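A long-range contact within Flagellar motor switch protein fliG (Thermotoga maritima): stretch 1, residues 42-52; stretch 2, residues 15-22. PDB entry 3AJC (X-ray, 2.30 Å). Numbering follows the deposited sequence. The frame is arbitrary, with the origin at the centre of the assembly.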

# COMPACT_ATOMS: atom_id res chain seq x y z
N GLN A 42 3.27 11.41 8.28
CA GLN A 42 3.36 12.34 9.41
C GLN A 42 3.67 13.76 8.92
O GLN A 42 3.05 14.73 9.37
CB GLN A 42 4.44 11.85 10.39
CG GLN A 42 4.66 12.72 11.62
CD GLN A 42 5.71 12.15 12.56
OE1 GLN A 42 6.80 11.77 12.15
NE2 GLN A 42 5.39 12.10 13.84
N ILE A 43 4.62 13.89 8.00
CA ILE A 43 4.97 15.20 7.44
C ILE A 43 3.83 15.76 6.60
O ILE A 43 3.45 16.92 6.74
CB ILE A 43 6.22 15.12 6.54
CG1 ILE A 43 7.44 14.72 7.37
CG2 ILE A 43 6.43 16.44 5.84
CD1 ILE A 43 8.67 14.44 6.53
N LEU A 44 3.29 14.92 5.72
CA LEU A 44 2.20 15.33 4.85
C LEU A 44 1.03 15.89 5.64
O LEU A 44 0.49 16.95 5.31
CB LEU A 44 1.72 14.14 4.02
CG LEU A 44 0.59 14.42 3.02
CD1 LEU A 44 1.00 15.59 2.14
CD2 LEU A 44 0.30 13.17 2.16
N GLY A 45 0.63 15.17 6.68
CA GLY A 45 -0.50 15.63 7.47
C GLY A 45 -0.23 16.91 8.23
O GLY A 45 -1.16 17.58 8.68
N ALA A 46 1.05 17.26 8.39
CA ALA A 46 1.42 18.46 9.12
C ALA A 46 1.64 19.63 8.17
O ALA A 46 1.91 20.75 8.62
CB ALA A 46 2.66 18.22 9.96
N LEU A 47 1.55 19.37 6.87
CA LEU A 47 1.73 20.43 5.88
C LEU A 47 0.46 21.26 5.74
O LEU A 47 -0.63 20.82 6.10
CB LEU A 47 2.07 19.84 4.51
CG LEU A 47 3.48 19.28 4.30
CD1 LEU A 47 3.60 18.72 2.89
CD2 LEU A 47 4.51 20.36 4.54
N PRO A 48 0.60 22.49 5.22
CA PRO A 48 -0.58 23.35 5.06
C PRO A 48 -1.63 22.62 4.22
O PRO A 48 -1.32 22.06 3.16
CB PRO A 48 -0.02 24.57 4.33
CG PRO A 48 1.39 24.66 4.85
CD PRO A 48 1.83 23.19 4.82
N GLU A 49 -2.86 22.61 4.70
CA GLU A 49 -3.97 21.96 4.02
C GLU A 49 -3.94 22.12 2.49
O GLU A 49 -4.15 21.15 1.76
CB GLU A 49 -5.28 22.50 4.61
CG GLU A 49 -6.28 23.08 3.61
CD GLU A 49 -7.21 22.02 3.07
OE1 GLU A 49 -6.74 21.12 2.35
OE2 GLU A 49 -8.43 22.10 3.37
N GLU A 50 -3.66 23.33 2.02
CA GLU A 50 -3.63 23.60 0.57
C GLU A 50 -2.58 22.84 -0.24
O GLU A 50 -2.66 22.81 -1.47
CB GLU A 50 -3.48 25.10 0.30
CG GLU A 50 -2.60 25.84 1.29
CD GLU A 50 -3.41 26.48 2.41
OE1 GLU A 50 -4.21 27.39 2.12
OE2 GLU A 50 -3.24 26.07 3.58
N LEU A 51 -1.60 22.25 0.42
CA LEU A 51 -0.55 21.51 -0.27
C LEU A 51 -0.79 20.00 -0.27
O LEU A 51 -0.33 19.29 -1.18
CB LEU A 51 0.81 21.75 0.40
CG LEU A 51 1.31 23.18 0.59
CD1 LEU A 51 2.68 23.13 1.25
CD2 LEU A 51 1.38 23.89 -0.76
N GLN A 52 -1.50 19.52 0.75
CA GLN A 52 -1.75 18.10 0.94
C GLN A 52 -2.17 17.29 -0.29
O GLN A 52 -1.45 16.38 -0.69
CB GLN A 52 -2.74 17.90 2.10
CG GLN A 52 -2.32 18.67 3.35
CD GLN A 52 -3.09 18.31 4.60
OE1 GLN A 52 -4.32 18.18 4.59
NE2 GLN A 52 -2.37 18.16 5.71
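Stretch 2 15-22: QLVNFLQS

Stretch 2 comes to stretch 1 as part of a helix that begins earlier in the chain. It crosses the helix that carries residues 42-46 with a signed crossing angle of -62°, the two N-to-C directions lying 62° apart and the axes approaching to 10.0 Å. The register is set at two points: the CA atoms of I43 and V17 lie 6.4 Å apart, and those of L47 and Q21 6.3 Å. Each pair advances by four residues, so one helical turn of stretch 2 spans the distance from the 42-46 helix into the loop at L47 and P48.

The contact is mainly apolar, and no hydrogen bond crosses it. L16, V17 and L20 all direct their CA-to-CB bonds toward stretch 1, the i, i+1, i+4 pattern that lines one side of a helix. I43 meets all three: its CD1 lies 3.7 Å from CD2 of L16, its CG2 3.6 Å from CD1 of L20, and the same CG2 4.4 Å from CG2 of V17. V17 continues the packing along stretch 1, with its CG2 3.8 Å from CB of A46 and its CG1 4.0 Å from CD2 of L47. The L47 side chain starts out sideways, but its end comes nearer, and CD2 also reaches CB of L20 at 4.3 Å.

Some of the closest approaches set carbon against polar atoms. O of A46 sits 3.5 Å from CG1 of V17. Q21, exposed and with its CA-to-CB bond sideways, brings its amide end to the proline, NE2 lying 3.4 Å from CG of P48, while its backbone O is 3.6 Å from CD1 of L51. The rule to read here is modest: a short row of branched aliphatics fills the crossing, and a long polar side chain covers its margin through van der Waals contact. Together the two surfaces bury 376 Å².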

# COMPACT_ATOMS: atom_id res chain seq x y z
N GLN A 15 10.96 21.93 12.35
CA GLN A 15 11.85 22.65 11.44
C GLN A 15 11.74 21.88 10.12
O GLN A 15 11.82 22.47 9.04
CB GLN A 15 13.30 22.68 11.99
CG GLN A 15 13.57 21.92 13.31
CD GLN A 15 12.90 22.51 14.57
OE1 GLN A 15 12.64 23.71 14.66
NE2 GLN A 15 12.66 21.65 15.56
N LEU A 16 11.48 20.58 10.20
CA LEU A 16 11.32 19.79 8.98
C LEU A 16 10.14 20.31 8.13
O LEU A 16 10.30 20.61 6.95
CB LEU A 16 11.13 18.30 9.29
CG LEU A 16 11.10 17.35 8.08
CD1 LEU A 16 12.13 17.77 7.04
CD2 LEU A 16 11.36 15.91 8.53
N VAL A 17 8.96 20.40 8.74
CA VAL A 17 7.77 20.89 8.04
C VAL A 17 7.98 22.36 7.67
O VAL A 17 7.48 22.84 6.65
CB VAL A 17 6.52 20.77 8.92
CG1 VAL A 17 5.35 21.50 8.29
CG2 VAL A 17 6.17 19.31 9.12
N ASN A 18 8.74 23.06 8.51
CA ASN A 18 9.02 24.48 8.29
C ASN A 18 9.65 24.76 6.93
O ASN A 18 9.22 25.67 6.21
CB ASN A 18 9.96 24.99 9.40
CG ASN A 18 10.28 26.47 9.25
OD1 ASN A 18 11.23 26.97 9.86
ND2 ASN A 18 9.48 27.18 8.46
N PHE A 19 10.66 23.98 6.57
CA PHE A 19 11.34 24.17 5.29
C PHE A 19 10.54 23.68 4.09
O PHE A 19 10.48 24.36 3.07
CB PHE A 19 12.70 23.45 5.31
CG PHE A 19 13.58 23.86 6.46
CD1 PHE A 19 13.81 22.98 7.52
CD2 PHE A 19 14.17 25.11 6.49
CE1 PHE A 19 14.62 23.35 8.59
CE2 PHE A 19 14.99 25.49 7.56
CZ PHE A 19 15.21 24.61 8.61
N LEU A 20 9.94 22.50 4.22
CA LEU A 20 9.16 21.93 3.12
C LEU A 20 7.96 22.79 2.74
O LEU A 20 7.62 22.89 1.56
CB LEU A 20 8.68 20.51 3.47
CG LEU A 20 9.75 19.41 3.61
CD1 LEU A 20 9.11 18.10 4.01
CD2 LEU A 20 10.49 19.24 2.29
N GLN A 21 7.33 23.42 3.73
CA GLN A 21 6.16 24.28 3.49
C GLN A 21 6.31 25.27 2.34
O GLN A 21 5.39 25.46 1.55
CB GLN A 21 5.82 25.10 4.73
CG GLN A 21 5.17 24.35 5.86
CD GLN A 21 4.74 25.31 6.96
OE1 GLN A 21 5.50 26.20 7.34
NE2 GLN A 21 3.52 25.14 7.46
N SER A 22 7.47 25.91 2.26
CA SER A 22 7.71 26.91 1.23
C SER A 22 8.41 26.40 -0.02
O SER A 22 8.84 27.19 -0.87
CB SER A 22 8.48 28.09 1.83
OG SER A 22 9.57 27.64 2.62